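Local coordinates for protein DNA polymerase II large subunit (Pyrococcus horikoshii, PDB 7OEC) that probably splices itself out of the DNA polymerase II large subunit precursor, joining the flanking polymerase segments, as expected of a hyperthermophile intein, at residues Phe5-Ile11 with Val22-Leu27; Asp49-Tyr53 with Leu64-Glu68; Ala75-Arg81 with Phe140-Glu145; Asp95-Leu99 with Ile165-Gln169; Val98-Glu102 with Asn118-Ile122. The protein carries 2 engineered substitutions. All blocks are in the same frame, centred on the assembly; numbering follows the deposited sequence.

Interaction 1 of 5, residues Phe5-Ile11 with Val22-Leu27; sequences FPGDTRI and VTLKEL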
# COMPACT_ATOMS: atom_id res chain seq x y z
N PHE A 5 2.82 -3.65 5.61
CA PHE A 5 3.82 -2.70 5.17
C PHE A 5 4.56 -2.14 6.39
O PHE A 5 4.02 -2.09 7.50
CB PHE A 5 3.13 -1.50 4.53
CG PHE A 5 2.27 -1.77 3.34
CD1 PHE A 5 2.83 -1.88 2.11
CD2 PHE A 5 0.92 -1.82 3.45
CE1 PHE A 5 2.06 -2.07 0.99
CE2 PHE A 5 0.16 -1.97 2.34
CZ PHE A 5 0.72 -2.08 1.11
N PRO A 6 5.76 -1.63 6.18
CA PRO A 6 6.41 -0.86 7.24
C PRO A 6 5.64 0.42 7.55
O PRO A 6 4.99 1.01 6.68
CB PRO A 6 7.79 -0.54 6.65
CG PRO A 6 7.71 -0.83 5.25
CD PRO A 6 6.56 -1.71 4.95
N GLY A 7 5.71 0.84 8.81
CA GLY A 7 4.97 2.00 9.25
C GLY A 7 5.34 3.29 8.55
O GLY A 7 4.52 4.21 8.54
N ASP A 8 6.55 3.39 8.00
CA ASP A 8 6.93 4.62 7.31
C ASP A 8 6.43 4.68 5.87
O ASP A 8 6.66 5.68 5.19
CB ASP A 8 8.45 4.85 7.39
CG ASP A 8 9.28 3.81 6.64
OD1 ASP A 8 8.70 2.90 6.03
OD2 ASP A 8 10.54 3.92 6.67
N THR A 9 5.70 3.67 5.42
CA THR A 9 5.08 3.73 4.11
C THR A 9 4.05 4.84 4.09
O THR A 9 3.25 4.97 5.03
CB THR A 9 4.36 2.40 3.86
OG1 THR A 9 5.26 1.30 3.92
CG2 THR A 9 3.67 2.36 2.52
N ARG A 10 4.04 5.62 3.02
CA ARG A 10 3.08 6.70 2.89
C ARG A 10 1.89 6.20 2.09
O ARG A 10 2.04 5.38 1.17
CB ARG A 10 3.69 7.92 2.21
CG ARG A 10 4.61 8.73 3.13
CD ARG A 10 5.97 8.09 3.28
NE ARG A 10 6.72 8.01 2.03
CZ ARG A 10 7.61 7.05 1.75
NH1 ARG A 10 7.87 6.06 2.64
NH2 ARG A 10 8.22 7.06 0.55
N ILE A 11 0.72 6.69 2.44
CA ILE A 11 -0.50 6.34 1.74
C ILE A 11 -1.34 7.57 1.42
O ILE A 11 -1.43 8.52 2.21
CB ILE A 11 -1.30 5.31 2.56
CG1 ILE A 11 -2.47 4.78 1.74
CG2 ILE A 11 -1.66 5.89 3.85
CD1 ILE A 11 -3.05 3.51 2.33
N VAL A 22 -0.21 10.34 4.31
CA VAL A 22 0.17 10.12 5.70
C VAL A 22 0.93 8.81 5.77
O VAL A 22 0.75 7.95 4.92
CB VAL A 22 -1.04 10.07 6.65
CG1 VAL A 22 -1.79 11.38 6.63
CG2 VAL A 22 -1.97 8.97 6.27
N THR A 23 1.78 8.65 6.78
CA THR A 23 2.39 7.34 6.90
C THR A 23 1.37 6.36 7.47
O THR A 23 0.37 6.75 8.07
CB THR A 23 3.60 7.34 7.83
OG1 THR A 23 3.17 7.69 9.13
CG2 THR A 23 4.70 8.30 7.34
N LEU A 24 1.64 5.07 7.30
CA LEU A 24 0.73 4.08 7.87
C LEU A 24 0.71 4.16 9.39
O LEU A 24 -0.33 3.94 10.01
CB LEU A 24 1.13 2.69 7.41
CG LEU A 24 0.64 2.27 6.06
CD1 LEU A 24 1.18 0.97 5.72
CD2 LEU A 24 -0.83 2.16 6.11
N LYS A 25 1.85 4.43 10.01
CA LYS A 25 1.85 4.64 11.45
C LYS A 25 0.95 5.83 11.85
O LYS A 25 0.17 5.75 12.82
CB LYS A 25 3.28 4.79 11.95
CG LYS A 25 3.35 4.90 13.48
CD LYS A 25 4.78 4.89 13.96
CE LYS A 25 4.87 5.57 15.32
NZ LYS A 25 6.30 6.03 15.67
N GLU A 26 1.05 6.96 11.12
CA GLU A 26 0.18 8.11 11.38
C GLU A 26 -1.28 7.75 11.13
O GLU A 26 -2.18 8.16 11.88
CB GLU A 26 0.56 9.30 10.48
CG GLU A 26 1.87 9.91 10.81
CD GLU A 26 2.26 11.03 9.80
OE1 GLU A 26 2.00 10.94 8.54
OE2 GLU A 26 2.85 11.99 10.30
N LEU A 27 -1.53 6.98 10.07
CA LEU A 27 -2.89 6.55 9.78
C LEU A 27 -3.46 5.75 10.95
O LEU A 27 -4.59 5.98 11.38
CB LEU A 27 -2.93 5.75 8.48
CG LEU A 27 -4.31 5.25 8.02
CD1 LEU A 27 -5.15 6.47 7.70
CD2 LEU A 27 -4.20 4.33 6.86

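Interaction 2 of 5, residues Asp49-Tyr53 with Leu64-Glu68; sequences DIKVY and LTDIE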
# COMPACT_ATOMS: atom_id res chain seq x y z
N ASP A 49 -12.56 12.76 9.43
CA ASP A 49 -13.33 12.24 8.30
C ASP A 49 -12.35 11.86 7.20
O ASP A 49 -11.68 12.72 6.63
CB ASP A 49 -14.34 13.27 7.80
CG ASP A 49 -15.56 13.47 8.78
OD1 ASP A 49 -16.00 12.49 9.43
OD2 ASP A 49 -16.08 14.62 8.90
N ILE A 50 -12.19 10.57 6.96
CA ILE A 50 -11.07 10.08 6.16
C ILE A 50 -11.58 9.04 5.17
O ILE A 50 -12.48 8.26 5.47
CB ILE A 50 -9.91 9.55 7.05
CG1 ILE A 50 -8.68 9.21 6.16
CG2 ILE A 50 -10.37 8.37 7.99
CD1 ILE A 50 -7.41 9.02 6.88
N LYS A 51 -11.04 9.12 3.96
CA LYS A 51 -11.23 8.11 2.94
C LYS A 51 -9.86 7.78 2.34
O LYS A 51 -8.92 8.57 2.43
CB LYS A 51 -12.21 8.60 1.87
CG LYS A 51 -13.66 8.69 2.33
CD LYS A 51 -14.48 9.21 1.21
CE LYS A 51 -15.91 9.50 1.62
NZ LYS A 51 -16.46 8.43 2.51
N VAL A 52 -9.73 6.60 1.77
CA VAL A 52 -8.49 6.20 1.15
C VAL A 52 -8.67 6.23 -0.36
O VAL A 52 -9.75 5.91 -0.88
CB VAL A 52 -8.03 4.83 1.69
CG1 VAL A 52 -8.97 3.69 1.29
CG2 VAL A 52 -6.64 4.53 1.21
N TYR A 53 -7.64 6.66 -1.07
CA TYR A 53 -7.68 6.56 -2.52
C TYR A 53 -7.29 5.16 -2.98
O TYR A 53 -6.30 4.57 -2.55
CB TYR A 53 -6.74 7.57 -3.13
CG TYR A 53 -7.23 9.01 -3.13
CD1 TYR A 53 -7.94 9.50 -4.20
CD2 TYR A 53 -6.94 9.87 -2.10
CE1 TYR A 53 -8.34 10.79 -4.24
CE2 TYR A 53 -7.34 11.18 -2.13
CZ TYR A 53 -8.05 11.63 -3.21
OH TYR A 53 -8.49 12.92 -3.33
N LEU A 64 -12.34 6.95 -4.46
CA LEU A 64 -12.24 7.04 -3.01
C LEU A 64 -13.08 5.94 -2.35
O LEU A 64 -14.14 5.57 -2.85
CB LEU A 64 -12.73 8.41 -2.57
CG LEU A 64 -11.80 9.59 -2.82
CD1 LEU A 64 -12.51 10.84 -2.51
CD2 LEU A 64 -10.57 9.47 -1.92
N THR A 65 -12.60 5.42 -1.21
CA THR A 65 -13.35 4.40 -0.50
C THR A 65 -13.12 4.52 1.00
O THR A 65 -12.17 5.14 1.46
CB THR A 65 -13.02 3.00 -1.04
OG1 THR A 65 -14.01 2.08 -0.56
CG2 THR A 65 -11.68 2.55 -0.60
N ASP A 66 -13.98 3.86 1.76
CA ASP A 66 -13.87 3.91 3.21
C ASP A 66 -12.77 2.99 3.73
O ASP A 66 -12.42 1.99 3.12
CB ASP A 66 -15.21 3.49 3.82
CG ASP A 66 -16.26 4.61 3.74
OD1 ASP A 66 -15.84 5.80 3.75
OD2 ASP A 66 -17.47 4.31 3.67
N ILE A 67 -12.18 3.38 4.85
CA ILE A 67 -11.24 2.55 5.57
C ILE A 67 -12.02 1.83 6.66
O ILE A 67 -12.60 2.47 7.55
CB ILE A 67 -10.12 3.42 6.17
CG1 ILE A 67 -9.33 4.17 5.09
CG2 ILE A 67 -9.24 2.51 7.01
CD1 ILE A 67 -8.56 5.33 5.62
N GLU A 68 -12.08 0.49 6.59
CA GLU A 68 -12.83 -0.30 7.55
C GLU A 68 -12.07 -0.49 8.86
O GLU A 68 -12.68 -0.47 9.94
CB GLU A 68 -13.18 -1.65 6.92
CG GLU A 68 -14.20 -2.45 7.65
CD GLU A 68 -15.05 -3.29 6.72
OE1 GLU A 68 -14.73 -3.28 5.50
OE2 GLU A 68 -16.03 -3.92 7.19
O HOH W 1 -13.28 5.75 5.99

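Interaction 3 of 5, residues Ala75-Arg81 with Phe140-Glu145; sequences ATDHLIR and FIEPPE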
# COMPACT_ATOMS: atom_id res chain seq x y z
N ALA A 75 6.13 -7.61 13.90
CA ALA A 75 6.90 -7.96 12.72
C ALA A 75 7.45 -9.37 12.88
O ALA A 75 7.99 -9.73 13.93
CB ALA A 75 8.03 -6.93 12.58
N THR A 76 7.28 -10.20 11.86
CA THR A 76 7.87 -11.53 11.85
C THR A 76 8.74 -11.69 10.62
O THR A 76 9.94 -11.97 10.72
CB THR A 76 6.70 -12.54 11.90
OG1 THR A 76 5.88 -12.40 10.74
CG2 THR A 76 5.79 -12.28 13.15
N ASP A 77 8.22 -11.39 9.47
CA ASP A 77 8.96 -11.85 8.32
C ASP A 77 9.83 -10.73 7.76
O ASP A 77 9.84 -9.59 8.23
CB ASP A 77 8.05 -12.59 7.31
CG ASP A 77 6.97 -11.72 6.74
OD1 ASP A 77 7.38 -10.74 6.07
OD2 ASP A 77 5.74 -12.03 6.92
N HIS A 78 10.70 -11.13 6.86
CA HIS A 78 11.51 -10.18 6.16
C HIS A 78 10.61 -9.30 5.34
O HIS A 78 9.44 -9.60 5.04
CB HIS A 78 12.44 -10.89 5.20
CG HIS A 78 13.58 -11.58 5.85
ND1 HIS A 78 13.44 -12.38 6.97
CD2 HIS A 78 14.91 -11.56 5.56
CE1 HIS A 78 14.63 -12.81 7.34
NE2 HIS A 78 15.53 -12.37 6.48
N LEU A 79 11.15 -8.18 4.97
CA LEU A 79 10.47 -7.39 3.99
C LEU A 79 11.19 -7.56 2.67
O LEU A 79 12.34 -8.00 2.59
CB LEU A 79 10.51 -5.93 4.40
CG LEU A 79 9.91 -5.52 5.73
CD1 LEU A 79 10.23 -4.03 6.01
CD2 LEU A 79 8.46 -5.71 5.74
N ILE A 80 10.49 -7.18 1.61
CA ILE A 80 11.06 -7.04 0.28
C ILE A 80 10.93 -5.58 -0.12
O ILE A 80 9.86 -4.97 0.03
CB ILE A 80 10.35 -7.97 -0.72
CG1 ILE A 80 10.55 -9.44 -0.26
CG2 ILE A 80 10.91 -7.78 -2.12
CD1 ILE A 80 9.88 -10.38 -1.14
N ARG A 81 12.02 -5.02 -0.62
CA ARG A 81 12.04 -3.66 -1.13
C ARG A 81 12.19 -3.70 -2.64
O ARG A 81 13.06 -4.38 -3.18
CB ARG A 81 13.21 -2.89 -0.52
CG ARG A 81 13.33 -1.45 -1.00
CD ARG A 81 14.53 -0.82 -0.33
NE ARG A 81 14.89 0.45 -0.91
CZ ARG A 81 14.31 1.60 -0.62
NH1 ARG A 81 13.30 1.66 0.26
NH2 ARG A 81 14.80 2.70 -1.21
N PHE A 140 15.98 -8.10 -0.21
CA PHE A 140 15.38 -8.71 0.97
C PHE A 140 15.95 -7.97 2.16
O PHE A 140 17.17 -7.74 2.24
CB PHE A 140 15.75 -10.18 1.09
CG PHE A 140 14.86 -11.09 0.33
CD1 PHE A 140 15.28 -11.62 -0.89
CD2 PHE A 140 13.64 -11.45 0.82
CE1 PHE A 140 14.46 -12.47 -1.61
CE2 PHE A 140 12.83 -12.32 0.11
CZ PHE A 140 13.25 -12.82 -1.11
N ILE A 141 15.08 -7.57 3.09
CA ILE A 141 15.46 -6.71 4.20
C ILE A 141 15.07 -7.38 5.50
O ILE A 141 13.93 -7.84 5.64
CB ILE A 141 14.82 -5.32 4.04
CG1 ILE A 141 15.44 -4.70 2.77
CG2 ILE A 141 14.99 -4.47 5.31
CD1 ILE A 141 14.88 -3.42 2.50
N GLU A 142 16.00 -7.46 6.45
CA GLU A 142 15.68 -8.04 7.75
C GLU A 142 14.68 -7.12 8.43
O GLU A 142 14.77 -5.91 8.24
CB GLU A 142 16.96 -8.10 8.59
CG GLU A 142 17.91 -9.24 8.22
CD GLU A 142 17.55 -10.56 8.86
OE1 GLU A 142 16.55 -10.61 9.62
OE2 GLU A 142 18.25 -11.55 8.61
N PRO A 143 13.68 -7.65 9.15
CA PRO A 143 12.68 -6.76 9.71
C PRO A 143 13.35 -5.72 10.58
O PRO A 143 14.11 -6.07 11.49
CB PRO A 143 11.76 -7.69 10.53
CG PRO A 143 12.65 -8.94 10.79
CD PRO A 143 13.42 -9.06 9.51
N PRO A 144 13.10 -4.44 10.34
CA PRO A 144 13.84 -3.35 11.03
C PRO A 144 13.12 -2.61 12.16
O PRO A 144 13.71 -1.68 12.76
CB PRO A 144 14.05 -2.39 9.87
CG PRO A 144 12.80 -2.53 9.08
CD PRO A 144 12.48 -3.97 9.09
N GLU A 145 11.88 -2.98 12.44
CA GLU A 145 11.06 -2.37 13.47
C GLU A 145 10.25 -3.49 14.07
O GLU A 145 10.05 -4.53 13.43
CB GLU A 145 10.06 -1.39 12.85
CG GLU A 145 10.71 -0.26 12.11
CD GLU A 145 11.34 0.72 13.04
OE1 GLU A 145 12.06 1.59 12.50
OE2 GLU A 145 11.11 0.60 14.29

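Interaction 4 of 5, residues Asp95-Leu99 with Ile165-Gln169; sequences DHPVL and IVTHQ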
# COMPACT_ATOMS: atom_id res chain seq x y z
N ASP A 95 5.18 -12.12 1.62
CA ASP A 95 4.05 -12.75 0.92
C ASP A 95 2.96 -11.77 0.55
O ASP A 95 1.87 -12.19 0.13
CB ASP A 95 3.43 -13.87 1.76
CG ASP A 95 4.37 -15.06 1.93
OD1 ASP A 95 5.19 -15.30 1.03
OD2 ASP A 95 4.33 -15.72 2.98
N HIS A 96 3.21 -10.49 0.72
CA HIS A 96 2.19 -9.49 0.48
C HIS A 96 1.83 -9.49 -0.99
O HIS A 96 2.72 -9.49 -1.84
CB HIS A 96 2.78 -8.11 0.79
CG HIS A 96 1.76 -7.03 1.00
ND1 HIS A 96 1.04 -6.45 -0.03
CD2 HIS A 96 1.34 -6.43 2.14
CE1 HIS A 96 0.23 -5.53 0.47
NE2 HIS A 96 0.39 -5.50 1.78
N PRO A 97 0.56 -9.40 -1.34
CA PRO A 97 0.21 -9.22 -2.75
C PRO A 97 0.74 -7.91 -3.31
O PRO A 97 0.65 -6.85 -2.68
CB PRO A 97 -1.31 -9.22 -2.76
CG PRO A 97 -1.70 -9.08 -1.36
CD PRO A 97 -0.63 -9.51 -0.48
N VAL A 98 1.25 -7.98 -4.54
CA VAL A 98 1.77 -6.84 -5.27
C VAL A 98 1.14 -6.90 -6.65
O VAL A 98 1.04 -7.98 -7.25
CB VAL A 98 3.32 -6.94 -5.37
CG1 VAL A 98 3.91 -5.83 -6.29
CG2 VAL A 98 3.94 -6.79 -3.98
N LEU A 99 0.74 -5.75 -7.17
CA LEU A 99 0.15 -5.66 -8.50
C LEU A 99 1.20 -5.25 -9.51
O LEU A 99 1.86 -4.22 -9.35
CB LEU A 99 -0.96 -4.63 -8.53
CG LEU A 99 -2.09 -4.97 -7.57
CD1 LEU A 99 -3.15 -3.93 -7.70
CD2 LEU A 99 -2.69 -6.34 -7.83
N ILE A 165 2.42 4.98 -6.09
CA ILE A 165 2.51 3.60 -6.57
C ILE A 165 1.21 2.86 -6.31
O ILE A 165 0.75 2.79 -5.17
CB ILE A 165 3.69 2.89 -5.89
CG1 ILE A 165 5.01 3.50 -6.34
CG2 ILE A 165 3.63 1.41 -6.18
CD1 ILE A 165 6.13 3.28 -5.34
N VAL A 166 0.63 2.26 -7.35
CA VAL A 166 -0.58 1.47 -7.17
C VAL A 166 -0.20 0.08 -6.67
O VAL A 166 0.62 -0.60 -7.30
CB VAL A 166 -1.36 1.35 -8.49
CG1 VAL A 166 -2.61 0.43 -8.32
CG2 VAL A 166 -1.80 2.71 -8.95
N THR A 167 -0.80 -0.35 -5.57
CA THR A 167 -0.54 -1.71 -5.10
C THR A 167 -1.76 -2.25 -4.38
O THR A 167 -2.80 -1.59 -4.27
CB THR A 167 0.77 -1.80 -4.29
OG1 THR A 167 1.17 -3.18 -4.17
CG2 THR A 167 0.56 -1.27 -2.96
N HIS A 168 -1.66 -3.49 -3.95
CA HIS A 168 -2.72 -4.14 -3.22
C HIS A 168 -2.61 -3.73 -1.76
O HIS A 168 -1.50 -3.57 -1.24
CB HIS A 168 -2.58 -5.65 -3.35
CG HIS A 168 -3.84 -6.40 -2.99
ND1 HIS A 168 -4.21 -6.64 -1.69
CD2 HIS A 168 -4.82 -6.93 -3.76
CE1 HIS A 168 -5.35 -7.31 -1.67
NE2 HIS A 168 -5.74 -7.51 -2.91
N GLN A 169 -3.76 -3.58 -1.09
CA GLN A 169 -3.71 -3.33 0.35
C GLN A 169 -3.02 -4.55 1.00
O GLN A 169 -2.94 -5.72 0.49
CB GLN A 169 -5.09 -3.10 0.94
CG GLN A 169 -5.82 -4.41 1.16
CD GLN A 169 -7.19 -4.24 1.70
OE1 GLN A 169 -7.83 -3.22 1.50
NE2 GLN A 169 -7.66 -5.24 2.39
OXT GLN A 169 -2.52 -4.35 2.11
O HOH W 2 1.11 -1.46 -9.98
O HOH W 3 2.06 -3.01 -6.87

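Interaction 5 of 5, residues Val98-Glu102 with Asn118-Ile122; sequences VLVYE and NIIII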
# COMPACT_ATOMS: atom_id res chain seq x y z
N VAL A 98 1.25 -7.98 -4.54
CA VAL A 98 1.77 -6.84 -5.27
C VAL A 98 1.14 -6.90 -6.65
O VAL A 98 1.04 -7.98 -7.25
CB VAL A 98 3.32 -6.94 -5.37
CG1 VAL A 98 3.91 -5.83 -6.29
CG2 VAL A 98 3.94 -6.79 -3.98
N LEU A 99 0.74 -5.75 -7.17
CA LEU A 99 0.15 -5.66 -8.50
C LEU A 99 1.20 -5.25 -9.51
O LEU A 99 1.86 -4.22 -9.35
CB LEU A 99 -0.96 -4.63 -8.53
CG LEU A 99 -2.09 -4.97 -7.57
CD1 LEU A 99 -3.15 -3.93 -7.70
CD2 LEU A 99 -2.69 -6.34 -7.83
N VAL A 100 1.37 -6.06 -10.55
CA VAL A 100 2.24 -5.75 -11.66
C VAL A 100 1.39 -5.71 -12.92
O VAL A 100 0.35 -6.35 -13.00
CB VAL A 100 3.41 -6.75 -11.79
CG1 VAL A 100 4.31 -6.72 -10.58
CG2 VAL A 100 2.93 -8.11 -11.95
N TYR A 101 1.81 -4.94 -13.90
CA TYR A 101 0.98 -4.72 -15.06
C TYR A 101 1.55 -5.47 -16.25
O TYR A 101 2.68 -5.23 -16.65
CB TYR A 101 0.91 -3.25 -15.39
CG TYR A 101 -0.24 -2.90 -16.28
CD1 TYR A 101 -0.04 -2.60 -17.61
CD2 TYR A 101 -1.55 -2.86 -15.78
CE1 TYR A 101 -1.11 -2.24 -18.45
CE2 TYR A 101 -2.62 -2.53 -16.61
CZ TYR A 101 -2.39 -2.21 -17.94
OH TYR A 101 -3.46 -1.86 -18.73
N GLU A 102 0.78 -6.40 -16.77
CA GLU A 102 1.30 -7.31 -17.78
C GLU A 102 0.22 -7.48 -18.83
O GLU A 102 -0.91 -7.84 -18.50
CB GLU A 102 1.69 -8.68 -17.17
CG GLU A 102 2.81 -8.57 -16.15
CD GLU A 102 3.42 -9.90 -15.69
OE1 GLU A 102 4.63 -9.86 -15.29
OE2 GLU A 102 2.70 -10.95 -15.72
N ASN A 118 9.52 -6.43 -14.15
CA ASN A 118 8.06 -6.36 -14.07
C ASN A 118 7.66 -4.88 -14.01
O ASN A 118 8.41 -4.03 -13.51
CB ASN A 118 7.50 -7.07 -12.82
CG ASN A 118 7.58 -8.58 -12.87
OD1 ASN A 118 7.26 -9.23 -11.87
ND2 ASN A 118 8.00 -9.16 -14.00
N ILE A 119 6.45 -4.57 -14.49
CA ILE A 119 5.96 -3.19 -14.54
C ILE A 119 5.05 -2.89 -13.36
O ILE A 119 4.09 -3.62 -13.09
CB ILE A 119 5.22 -2.93 -15.87
CG1 ILE A 119 6.16 -3.15 -17.05
CG2 ILE A 119 4.56 -1.54 -15.89
CD1 ILE A 119 7.33 -2.20 -17.14
N ILE A 120 5.29 -1.75 -12.71
CA ILE A 120 4.45 -1.18 -11.67
C ILE A 120 3.79 0.07 -12.24
O ILE A 120 4.39 0.78 -13.05
CB ILE A 120 5.32 -0.81 -10.45
CG1 ILE A 120 6.04 -2.02 -9.88
CG2 ILE A 120 4.55 -0.06 -9.40
CD1 ILE A 120 5.13 -3.00 -9.23
N ILE A 121 2.55 0.34 -11.83
CA ILE A 121 1.81 1.51 -12.28
C ILE A 121 1.93 2.59 -11.21
O ILE A 121 1.68 2.34 -10.03
CB ILE A 121 0.33 1.16 -12.57
CG1 ILE A 121 0.25 0.11 -13.67
CG2 ILE A 121 -0.49 2.40 -12.85
CD1 ILE A 121 0.92 0.49 -14.95
N ILE A 122 2.25 3.80 -11.65
CA ILE A 122 2.17 4.97 -10.80
C ILE A 122 1.12 5.93 -11.39
O ILE A 122 0.85 5.91 -12.59
CB ILE A 122 3.55 5.61 -10.68
CG1 ILE A 122 4.03 6.03 -12.04
CG2 ILE A 122 4.61 4.62 -9.97
CD1 ILE A 122 5.27 6.89 -11.95
O HOH W 2 1.11 -1.46 -9.98

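Interaction 1 of 5, residues Phe5-Ile11 with Val22-Leu27
L24 drives its CD1 methyl against F5, 3.4 Å from F5 CB and obliquely placed to the phenyl ring, at the point where the beta hairpin of strands 10-15 and 18-23 in this intein splicing (Hint) fold passes into helix 24-29. The other branch, CD2, leans toward I11. CG2 of I11 reaches V22 CG2 at 3.9 Å and also meets L27 CD2; with CG1 of I11 anti to its backbone N (chi1 -172°), CG2 is the branch left to turn toward them.

Behind these apolar contacts lies the backbone. I11 and V22 form an antiparallel hydrogen-bonded pair, with I11 N bonding to V22 O at 2.8 Å and V22 N to I11 O at 3.0 Å, and R10 with T23 is the non-hydrogen-bonded pair beside it. Two amides of the first helical turn then reach back to the loop: L24 N sits almost straight out from the carbonyl of T9 O at 2.8 Å, though its N-H is bent to 140°, and K25 N lies on a lone pair of G7 O at 3.1 Å.

Further out, a type I turn from P6 to T9 presents those carbonyls, P6 O being gripped from one face by both T9 N and T9 OG1. F149 and L151 of strand 147-153 pack on L24 and L27 respectively. The helix start is closed by a capping box: E26 N bonds to T23 OG1 at 3.0 Å, while T23 N returns to the anti side of E26 OE1 at 2.9 Å.

Interaction 2 of 5, residues Asp49-Tyr53 with Leu64-Glu68
K51 lies beside D66 across the hairpin of strands 50-56 and 61-74, both side chains pointing the same way. From the backbone outward, K51 CB passes T65 O at 3.5 Å and CG comes alongside D66 OD1; the chain then runs extended until a bend at its last torsion (chi4 -41°) brings NZ to the syn side of D66 OD1, a salt bridge of 3.0 Å. A nearby water donates to I50 O, accepts from I67 N, and reaches OD1 only weakly.

V52 and T65 are the antiparallel hydrogen-bonded pair, and V52 CG1 sits unusually tight on T65 CG2 at 3.5 Å. The Y53 ring, by contrast, carries L64 CD2 over its centre, 3.3 Å from the centroid and 5° off the normal, a CH-pi contact. I67 fits against I50 and V52, next to L27 of helix 24-29. K51 and D66 can thus pair their charges beside solvent, D66 being exposed, whereas V52 and T65 make the buried part, where T65 OG1 is satisfied by K154 O.

Interaction 3 of 5, residues Ala75-Arg81 with Phe140-Glu145
I141 and L79 pair as antiparallel neighbours, each backbone N bonding to the other's O: L79 N to I141 O at 2.9 Å and I141 N to L79 O at 2.8 Å. Beyond its backbone, I141 sends CD1 across the chain of R81, 3.5 Å from R81 CB, where the extended arginine stem gives it a hydrocarbon bed. L79 turns CD1 the other way, to P144 CD at 3.8 Å. F140 and I80 form the adjoining non-hydrogen-bonded pair; in one of two modelled conformers the F140 ring lies beside I80, with F140 CE2 3.7 Å from I80 CG1.

H78 works where the pairing ends. Its CB rests on I141 O at 3.4 Å, and one face of the imidazole is overlaid near its rim by P143 CD and E142 CA. The E142 carboxylate, folded back by a bend at chi2 (-83°), lies beside the ring with the two planes 45° apart; E142 OE2 is 3.6 Å from H78 NE2. With an alanine at H78, P143 would probably lose the ring face its CD rests on, and the E142 carboxylate would be left without its neighbour and freer to turn.

The pair forms the middle of a four-stranded antiparallel sheet: strand 89-93 flanks 79-84 and strand 119-123 flanks 130-141. R81 reaches salt bridges with E83 and with E91 of strand 89-93.

Interaction 4 of 5, residues Asp95-Leu99 with Ile165-Gln169
H96 and Q169 meet through a weak hydrogen bond, H96 NE2 to the terminal oxygen Q169 OXT at 3.1 Å, bent to 122°. The imidazole is set by a stronger bond from H96 ND1 to P97 O at 2.7 Å, which lies in the ring plane and fixes the ring's rotation. Between the two nitrogens, H96 CE1 is edge-on to H168 O at 3.1 Å. The carboxylate is held from its other oxygen as well: H168 ND1 bonds to a lone pair of Q169 O at 2.7 Å and 172°. A phenylalanine at H96 would probably deprive both Q169 OXT and P97 O of their nitrogen partner and leave the carboxylate held mainly through H168 ND1. These contacts gather at the C-terminal end of the chain, probably the C-terminal splice junction, where an intein is cut from what follows it.

Apolar contacts run alongside. P97 CB lies over one face of the H168 ring, a CH-pi contact 4.2 Å from its centroid, and L99 CD1 approaches V166 CG1.

Water replaces direct strand pairing at the far end. Two waters each donate to L99 O and V166 O, and one of them accepts from T167 OG1 at 2.8 Å.

In the surrounding fold, strand 165-168 pairs with 158-161, whose V159 and I161 touch T167; strand 105-110 covers P97, L99 and H168, strand 119-123 packs on V166, and the F5 ring meets that of H96.

Interaction 5 of 5, residues Val98-Glu102 with Asn118-Ile122
Y101 meets I121 obliquely: I121 CD1 is 3.8 Å from both Y101 CB and CG, and the ring of F106, from strand 105-110, meets that of Y101 edge-to-face. Within the all-beta intein splicing (Hint) fold, this is where strand 97-102 of a two-stranded sheet crosses strand 119-123, the outermost strand of a four-stranded one, at 103°. With CG anti to the backbone N (chi1 -162°), CB and CG of Y101 are brought to I121 while the hydroxyl end leads away from strand 119-123. The second pair of flat groups is polar and loose. The E102 carboxylate and the N118 amide stand nearly perpendicular, their planes 89° apart, and E102 OE1 stays 3.7 Å from N118 ND2. The amide is held elsewhere, since N118 OD1 accepts from R115 N and K109 NZ.

So steep a crossing allows just one direct backbone bond, Y101 N to I119 O at 2.8 Å; V100 CA also leans on that oxygen.

Aliphatic branches fill in around it. I120 CD1 runs back toward L99 O and touches V98 CG1 and V100 CG1, the latter at 4.0 Å; V100 CG1 also meets N118 CB. On the far side, I120 and I121 pack on strands 130-141 and 165-168. A water bonded to L99 O links the strands where they diverge, accepting from I121 N at 3.0 Å.

Interaction 4 is the most buried of the five, near the chain's centre, and it relies on histidines, a terminal carboxylate and waters; interaction 3, at the surface, uses regular strand pairing with prolines and charged side chains at its edge. Interactions 1 and 2 belong to one sheet through neighbouring strands 10-15 and 50-56, and their isoleucine, valine and leucine side chains touch between I11, L27, I50, V52 and I67. Interactions 4 and 5 both use strand 97-102, share a water, and meet at V166 N and I121 O. F5 carries interaction 1 into contact with interaction 4, whereas interactions 2 and 3 lie on opposite sides of the centre, about 27 Å apart between centres.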